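Prenyltransference for protein (Lavandula lanata, PDB 5HC8) probably joins two dimethylallyl diphosphate units head-to-middle to form lavandulyl diphosphate, as a prenyltransferase related to undecaprenyl diphosphate synthases. Local coordinates at residues T12-V16 with F185-D189; F174-T180 with F204-L208; D101-I107 with N131-I137. One frame throughout, in Å; residues are numbered along the deposited sequence.

In the fold
All three contacts belong to one fold built round a six-stranded parallel sheet. Interaction 3 pairs strands 103-107 and 135-140 at one edge, and interaction 1 lies farther in, where strands 15-19 and 190-193 begin; their centres are about 14 Å apart without touching. Interaction 2 joins helix 171-176 and its following loop to the loop between strands 190-193 and 212-215, at the subunit interface. Its centre lies about 13 Å from that of interaction 1, which it touches through Ser187 and Gln207, and about 18 Å from that of interaction 3, which it meets at Ile107. Interaction 1 ties early to late chain, enclosing interaction 3, which closes before interaction 2 opens; 1 and 2 interleave.

Interaction 1. Residues T12-V16 with F185-D189; sequences TPNHV and FPSPD
Two neighbouring strands of the central parallel sheet, 15-19 and 190-193, are aligned here where they begin, with the loop 185-189 wrapped round the start of the first. The nearest CA atoms, those of His15 and Pro188, are 4.6 Å apart. Pro13, extended (phi/psi -61/141), turns its ring toward the loop, its CB 3.6 Å from CB of Asp189, and it also packs on Leu232 and Tyr235 of helix 225-237. Asn14 departs from the extended path (-69/-49); the backbone places its CB over the face of the Phe185 ring, 4.0 Å from the centroid, in a CH-pi contact, and the m rotamer sends the carboxamide on toward a water that connects ND2 (3.2 Å) to Asp189 OD1 (2.8 Å). His15 returns to beta geometry (-121/123) and forms the heart of the contact. Its backbone N donates to Asp189 OD2 at 2.9 Å, while its O accepts from Asp189 N at 2.8 Å, so a carboxylate, held by an m rotamer, takes up the amide. The t side chain of His15 reaches into the loop: ND1 donates a weak bond to Phe185 O (2.7 Å, 127°), NE2 is hydrogen-bonded to Thr61 OG1 on strand 59-65, and Pro188 CB lies over the imidazole face, 4.0 Å from its centroid. Val16 points away and continues the strand that leads to Ile19, Ile20 and Asp21 of the ligand pocket. Asp189 thus serves a strand amide and, by salt bridge, Arg240; separately, His15 ND1 gives Phe185 O only a weak bond.

Interaction 2. Residues F174-T180 with F204-L208; sequences FEQHLMT and FLWQL
A type I beta turn from Leu205 to Leu208 carries two side chains, Trp206 and Gln207, to the end of helix 171-176 and the loop that follows it. The backbones remain well apart, with CA atoms 8.4 Å apart for Glu175 and Trp206 and 8.5 Å for Thr180 and Gln207, so side chains bridge the gap. Phe204 (m) precedes the turn; its CE1 lies 3.7 Å from Thr180 CG2, and its ring also meets Tyr142. Leu205 opens the turn, whose Leu208 N donates to Leu205 O at 3.1 Å. Trp206, at -49/-40 with chi1 t and chi2 -81°, points its indole at the helix. The six-membered ring forms an offset stack with Phe174 (centroids 4.9 Å apart, planes at 27°), Leu178 CD1 sits over the five-membered ring 3.6 Å from its centroid, and NE1 donates almost linearly to Glu175 OE1 (3.0 Å, 174°). Glu175 reaches that edge through a t, p side chain. Arg145 of the second subunit makes a cation-pi contact with the same indole and a hydrogen bond to Trp206 O, which places this packing at the dimer interface. Gln207 (-68/-11, chi1 m, chi2 p) bends toward the loop after the helix, and its amide also binds Asp147 of helix 144-160. Its NE2 donates to Thr180 OG1 at 2.9 Å and 168°.

Interaction 3. Residues D101-I107 with N131-I137; sequences DIQFSAI and NKGMHFI. With SO4 (sulfate ion), chain E.
Strands 103-107 and 135-137 run parallel in a beta-alpha-beta unit, their axes 4.7 Å apart and crossing at -22°. Gln103 is level with His135, Phe104 with Phe136 and Ser105 with Ile137. The ladder is Gln103 N to Met134 O (3.0 Å), Phe136 N to Gln103 O (2.7 Å) and Ser105 N to Phe136 O (3.0 Å). Ahead of it, Asp101 (63/44) accepts Gly133 N at O (2.8 Å) and Lys132 N at OD2 (2.9 Å); a CB on Gly133 would clash with that O. Side chains satisfy two further carbonyls: Asn131 ND2 donates to Ile102 O (2.9 Å) and Gln103 NE2 to Gly133 O (2.8 Å). His135 NE2 and Ser105 OG are hydrogen-bonded (2.8 Å), and His135 ND1 donates to sulfate O1 (2.8 Å). On the face opposite Gln103, Ser105 and His135, Phe104 turns its edge to the face of Phe136 (offset, centroids 5.7 Å apart). Phe104 packs on helix 115-128, Phe136 on helix 34-54, and strand 59-65 flanks 135-140.

Interaction 1. Residues T12-V16 with F185-D189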
# COMPACT_ATOMS: atom_id res chain seq x y z
N THR A 12 -9.80 -2.36 19.65
CA THR A 12 -10.80 -1.85 18.72
C THR A 12 -10.10 -0.83 17.82
O THR A 12 -9.58 0.14 18.32
CB THR A 12 -11.91 -1.11 19.45
OG1 THR A 12 -12.67 -2.02 20.23
CG2 THR A 12 -12.85 -0.46 18.46
N PRO A 13 -10.11 -1.04 16.50
CA PRO A 13 -9.43 -0.10 15.60
C PRO A 13 -10.03 1.33 15.69
O PRO A 13 -11.24 1.50 15.70
CB PRO A 13 -9.68 -0.70 14.21
CG PRO A 13 -10.70 -1.78 14.38
CD PRO A 13 -10.72 -2.18 15.82
N ASN A 14 -9.20 2.34 15.64
CA ASN A 14 -9.70 3.68 15.51
C ASN A 14 -10.33 3.90 14.11
O ASN A 14 -11.42 4.49 13.99
CB ASN A 14 -8.61 4.72 15.72
CG ASN A 14 -8.13 4.77 17.15
OD1 ASN A 14 -8.91 4.58 18.06
ND2 ASN A 14 -6.86 4.95 17.33
N HIS A 15 -9.59 3.51 13.08
CA HIS A 15 -10.02 3.78 11.68
C HIS A 15 -10.14 2.46 10.97
O HIS A 15 -9.15 1.69 10.90
CB HIS A 15 -8.98 4.69 11.01
CG HIS A 15 -9.24 5.05 9.59
ND1 HIS A 15 -8.35 5.83 8.86
CD2 HIS A 15 -10.24 4.72 8.74
CE1 HIS A 15 -8.82 5.98 7.63
NE2 HIS A 15 -9.98 5.35 7.55
N VAL A 16 -11.34 2.19 10.44
CA VAL A 16 -11.57 1.02 9.55
C VAL A 16 -11.92 1.52 8.16
O VAL A 16 -12.80 2.42 8.05
CB VAL A 16 -12.70 0.07 10.10
CG1 VAL A 16 -12.97 -1.11 9.13
CG2 VAL A 16 -12.28 -0.46 11.47
N PHE A 185 -7.13 10.44 12.62
CA PHE A 185 -6.81 9.01 12.34
C PHE A 185 -6.67 8.70 10.84
O PHE A 185 -7.32 7.81 10.38
CB PHE A 185 -7.90 8.19 12.90
CG PHE A 185 -8.17 8.46 14.38
CD1 PHE A 185 -7.22 8.08 15.35
CD2 PHE A 185 -9.33 9.08 14.78
CE1 PHE A 185 -7.47 8.29 16.72
CE2 PHE A 185 -9.57 9.30 16.16
CZ PHE A 185 -8.64 8.91 17.11
N PRO A 186 -5.72 9.36 10.14
CA PRO A 186 -5.69 9.19 8.65
C PRO A 186 -5.31 7.79 8.20
O PRO A 186 -5.80 7.31 7.17
CB PRO A 186 -4.64 10.20 8.19
CG PRO A 186 -3.69 10.34 9.35
CD PRO A 186 -4.63 10.23 10.59
N SER A 187 -4.52 7.13 9.00
CA SER A 187 -4.07 5.80 8.65
C SER A 187 -5.05 4.73 9.19
O SER A 187 -5.19 4.55 10.40
CB SER A 187 -2.66 5.67 9.21
OG SER A 187 -2.38 4.28 9.20
N PRO A 188 -5.68 3.95 8.30
CA PRO A 188 -6.50 2.87 8.82
C PRO A 188 -5.71 1.91 9.64
O PRO A 188 -4.57 1.61 9.31
CB PRO A 188 -7.10 2.18 7.58
CG PRO A 188 -6.61 2.94 6.42
CD PRO A 188 -5.63 3.97 6.82
N ASP A 189 -6.34 1.41 10.72
CA ASP A 189 -5.82 0.29 11.47
C ASP A 189 -6.12 -1.02 10.73
O ASP A 189 -5.35 -2.01 10.81
CB ASP A 189 -6.49 0.30 12.85
CG ASP A 189 -6.11 1.53 13.62
OD1 ASP A 189 -4.92 1.65 13.95
OD2 ASP A 189 -6.96 2.41 13.76
O HOH W 1 -4.48 3.99 15.42

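Interaction 2. Residues F174-T180 with F204-L208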
# COMPACT_ATOMS: atom_id res chain seq x y z
N PHE A 174 3.84 16.31 5.39
CA PHE A 174 3.27 15.70 4.19
C PHE A 174 1.87 15.21 4.48
O PHE A 174 0.92 15.53 3.78
CB PHE A 174 4.23 14.64 3.64
CG PHE A 174 3.96 14.33 2.20
CD1 PHE A 174 2.92 13.49 1.88
CD2 PHE A 174 4.66 14.97 1.20
CE1 PHE A 174 2.63 13.23 0.56
CE2 PHE A 174 4.38 14.70 -0.14
CZ PHE A 174 3.32 13.88 -0.45
N GLU A 175 1.70 14.64 5.66
CA GLU A 175 0.42 14.17 6.14
C GLU A 175 -0.64 15.26 6.23
O GLU A 175 -1.79 15.07 5.87
CB GLU A 175 0.75 13.50 7.49
CG GLU A 175 -0.27 12.80 8.37
CD GLU A 175 -0.51 11.41 7.95
OE1 GLU A 175 0.30 10.45 8.20
OE2 GLU A 175 -1.55 11.32 7.30
N GLN A 176 -0.26 16.47 6.64
CA GLN A 176 -1.27 17.54 6.81
C GLN A 176 -1.78 18.11 5.48
O GLN A 176 -2.74 18.86 5.43
CB GLN A 176 -0.68 18.77 7.57
CG GLN A 176 -0.02 18.52 8.91
CD GLN A 176 0.94 19.69 9.27
OE1 GLN A 176 0.80 20.82 8.77
NE2 GLN A 176 1.93 19.41 10.12
N HIS A 177 -1.17 17.69 4.37
CA HIS A 177 -1.63 18.14 3.04
C HIS A 177 -2.37 17.10 2.21
O HIS A 177 -2.83 17.40 1.10
CB HIS A 177 -0.39 18.67 2.32
CG HIS A 177 0.12 19.93 2.94
ND1 HIS A 177 1.13 19.94 3.88
CD2 HIS A 177 -0.31 21.21 2.82
CE1 HIS A 177 1.34 21.19 4.28
NE2 HIS A 177 0.49 21.98 3.64
N LEU A 178 -2.55 15.90 2.77
CA LEU A 178 -3.38 14.89 2.10
C LEU A 178 -4.80 15.17 2.36
O LEU A 178 -5.14 15.96 3.28
CB LEU A 178 -3.01 13.48 2.63
CG LEU A 178 -1.56 13.13 2.27
CD1 LEU A 178 -1.06 12.01 3.18
CD2 LEU A 178 -1.48 12.63 0.81
N MET A 179 -5.64 14.49 1.60
CA MET A 179 -7.08 14.55 1.75
C MET A 179 -7.58 13.99 3.05
O MET A 179 -8.67 14.36 3.47
CB MET A 179 -7.80 13.91 0.55
CG MET A 179 -7.69 14.75 -0.71
SD MET A 179 -8.55 14.00 -2.12
CE MET A 179 -7.17 13.31 -2.99
N THR A 180 -6.76 13.17 3.76
CA THR A 180 -7.17 12.63 5.03
C THR A 180 -6.84 13.62 6.17
O THR A 180 -7.01 13.26 7.34
CB THR A 180 -6.44 11.29 5.26
OG1 THR A 180 -5.06 11.37 4.79
CG2 THR A 180 -7.21 10.25 4.51
N PHE A 204 -5.92 4.35 -0.79
CA PHE A 204 -4.83 4.85 0.01
C PHE A 204 -3.52 4.14 -0.24
O PHE A 204 -3.43 2.89 -0.33
CB PHE A 204 -5.12 4.64 1.55
CG PHE A 204 -6.29 5.38 2.13
CD1 PHE A 204 -6.61 6.67 1.78
CD2 PHE A 204 -7.07 4.77 3.12
CE1 PHE A 204 -7.69 7.31 2.33
CE2 PHE A 204 -8.17 5.43 3.72
CZ PHE A 204 -8.48 6.73 3.34
N LEU A 205 -2.45 4.92 -0.24
CA LEU A 205 -1.12 4.38 -0.35
C LEU A 205 -0.32 4.94 0.83
O LEU A 205 0.13 4.17 1.65
CB LEU A 205 -0.45 4.77 -1.71
CG LEU A 205 -1.21 4.20 -2.93
CD1 LEU A 205 -0.55 4.75 -4.21
CD2 LEU A 205 -1.23 2.71 -2.97
N TRP A 206 -0.11 6.28 0.91
CA TRP A 206 0.58 6.88 2.03
C TRP A 206 0.01 6.37 3.38
O TRP A 206 0.78 6.15 4.34
CB TRP A 206 0.45 8.39 1.99
CG TRP A 206 0.93 9.07 3.23
CD1 TRP A 206 0.25 9.22 4.40
CD2 TRP A 206 2.24 9.62 3.43
NE1 TRP A 206 1.05 9.87 5.31
CE2 TRP A 206 2.28 10.12 4.75
CE3 TRP A 206 3.35 9.80 2.62
CZ2 TRP A 206 3.42 10.77 5.25
CZ3 TRP A 206 4.49 10.33 3.14
CH2 TRP A 206 4.49 10.88 4.43
N GLN A 207 -1.29 6.24 3.40
CA GLN A 207 -2.03 5.89 4.60
C GLN A 207 -1.81 4.50 5.15
O GLN A 207 -2.24 4.26 6.29
CB GLN A 207 -3.52 6.25 4.49
CG GLN A 207 -3.82 7.74 4.33
CD GLN A 207 -3.70 8.31 2.90
OE1 GLN A 207 -3.24 7.63 1.95
NE2 GLN A 207 -4.12 9.58 2.75
N LEU A 208 -1.17 3.61 4.41
CA LEU A 208 -1.20 2.16 4.70
C LEU A 208 0.05 1.45 5.21
O LEU A 208 0.09 0.24 5.07
CB LEU A 208 -1.72 1.38 3.44
CG LEU A 208 -3.11 1.76 2.93
CD1 LEU A 208 -3.50 0.72 1.85
CD2 LEU A 208 -4.18 1.75 4.02

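Interaction 3. Residues D101-I107 with N131-I137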
# COMPACT_ATOMS: atom_id res chain seq x y z
N ASP A 101 -25.36 10.08 15.79
CA ASP A 101 -24.77 11.38 15.77
C ASP A 101 -23.52 11.39 14.88
O ASP A 101 -22.47 11.95 15.23
CB ASP A 101 -24.36 11.83 17.17
CG ASP A 101 -24.18 13.34 17.27
OD1 ASP A 101 -24.78 14.10 16.48
OD2 ASP A 101 -23.39 13.77 18.11
N ILE A 102 -23.65 10.75 13.73
CA ILE A 102 -22.50 10.54 12.85
C ILE A 102 -22.04 11.81 12.19
O ILE A 102 -22.85 12.60 11.77
CB ILE A 102 -22.85 9.46 11.84
CG1 ILE A 102 -22.79 8.14 12.61
CG2 ILE A 102 -21.90 9.47 10.64
CD1 ILE A 102 -23.99 7.35 12.26
N GLN A 103 -20.74 11.99 12.12
CA GLN A 103 -20.18 13.07 11.38
C GLN A 103 -19.82 12.57 9.98
O GLN A 103 -19.09 11.57 9.88
CB GLN A 103 -18.95 13.57 12.05
CG GLN A 103 -19.16 13.98 13.49
CD GLN A 103 -17.84 14.33 14.17
OE1 GLN A 103 -17.26 15.37 13.88
NE2 GLN A 103 -17.35 13.45 15.06
N PHE A 104 -20.30 13.28 8.94
CA PHE A 104 -20.14 12.87 7.55
C PHE A 104 -19.17 13.77 6.81
O PHE A 104 -19.24 14.97 6.92
CB PHE A 104 -21.45 12.80 6.79
CG PHE A 104 -21.21 12.57 5.32
CD1 PHE A 104 -20.99 11.30 4.85
CD2 PHE A 104 -21.10 13.64 4.45
CE1 PHE A 104 -20.71 11.06 3.52
CE2 PHE A 104 -20.81 13.43 3.12
CZ PHE A 104 -20.60 12.13 2.65
N SER A 105 -18.17 13.20 6.13
CA SER A 105 -17.32 13.92 5.22
C SER A 105 -17.15 13.11 3.95
O SER A 105 -17.31 11.91 3.97
CB SER A 105 -15.94 14.15 5.75
OG SER A 105 -15.90 14.79 6.98
N ALA A 106 -16.86 13.79 2.84
CA ALA A 106 -16.46 13.12 1.64
C ALA A 106 -15.06 13.60 1.32
O ALA A 106 -14.67 14.81 1.60
CB ALA A 106 -17.43 13.33 0.45
N ILE A 107 -14.25 12.65 0.84
CA ILE A 107 -12.90 12.97 0.34
C ILE A 107 -12.78 12.53 -1.12
O ILE A 107 -13.41 11.57 -1.54
CB ILE A 107 -11.76 12.41 1.18
CG1 ILE A 107 -11.72 10.87 1.15
CG2 ILE A 107 -11.87 12.97 2.60
CD1 ILE A 107 -10.51 10.32 1.90
N ASN A 131 -21.80 17.39 14.79
CA ASN A 131 -22.02 16.09 15.43
C ASN A 131 -20.74 15.63 16.11
O ASN A 131 -19.64 16.01 15.73
CB ASN A 131 -22.52 15.06 14.42
CG ASN A 131 -23.92 15.37 13.94
OD1 ASN A 131 -24.46 16.37 14.34
ND2 ASN A 131 -24.51 14.53 13.08
N LYS A 132 -20.88 14.80 17.13
CA LYS A 132 -19.74 14.33 17.90
C LYS A 132 -19.54 12.82 17.82
O LYS A 132 -18.68 12.29 18.50
CB LYS A 132 -19.96 14.71 19.39
CG LYS A 132 -19.82 16.19 19.70
CD LYS A 132 -18.38 16.69 19.63
CE LYS A 132 -18.31 18.20 19.81
NZ LYS A 132 -17.00 18.75 19.39
N GLY A 133 -20.37 12.10 17.06
CA GLY A 133 -20.28 10.65 17.00
C GLY A 133 -19.21 10.18 16.02
O GLY A 133 -18.28 10.91 15.71
N MET A 134 -19.34 8.96 15.55
CA MET A 134 -18.29 8.37 14.74
C MET A 134 -18.24 9.18 13.48
O MET A 134 -19.27 9.55 12.92
CB MET A 134 -18.60 6.91 14.42
CG MET A 134 -17.57 6.17 13.55
SD MET A 134 -18.11 4.55 13.07
CE MET A 134 -19.17 4.90 11.68
N HIS A 135 -17.03 9.41 13.00
CA HIS A 135 -16.81 9.97 11.68
C HIS A 135 -17.02 8.86 10.60
O HIS A 135 -16.55 7.71 10.75
CB HIS A 135 -15.40 10.56 11.68
CG HIS A 135 -15.11 11.58 10.63
ND1 HIS A 135 -13.90 12.22 10.57
CD2 HIS A 135 -15.85 12.07 9.61
CE1 HIS A 135 -13.90 13.06 9.56
NE2 HIS A 135 -15.07 12.98 8.95
N PHE A 136 -17.73 9.22 9.53
CA PHE A 136 -17.93 8.41 8.34
C PHE A 136 -17.41 9.19 7.14
O PHE A 136 -17.89 10.28 6.84
CB PHE A 136 -19.41 8.14 8.13
CG PHE A 136 -19.75 7.52 6.81
CD1 PHE A 136 -18.90 6.59 6.17
CD2 PHE A 136 -20.91 7.92 6.12
CE1 PHE A 136 -19.22 6.05 4.93
CE2 PHE A 136 -21.24 7.35 4.87
CZ PHE A 136 -20.40 6.41 4.28
N ILE A 137 -16.35 8.68 6.49
CA ILE A 137 -15.83 9.29 5.25
C ILE A 137 -16.28 8.44 4.05
O ILE A 137 -16.09 7.20 4.03
CB ILE A 137 -14.32 9.40 5.26
CG1 ILE A 137 -13.91 10.44 6.29
CG2 ILE A 137 -13.75 9.82 3.88
CD1 ILE A 137 -12.42 10.47 6.62
S SO4 E . -11.82 12.66 13.54
O1 SO4 E . -11.95 11.56 12.48
O2 SO4 E . -10.49 13.37 13.70
O3 SO4 E . -12.82 13.77 13.29
O4 SO4 E . -12.19 11.98 14.82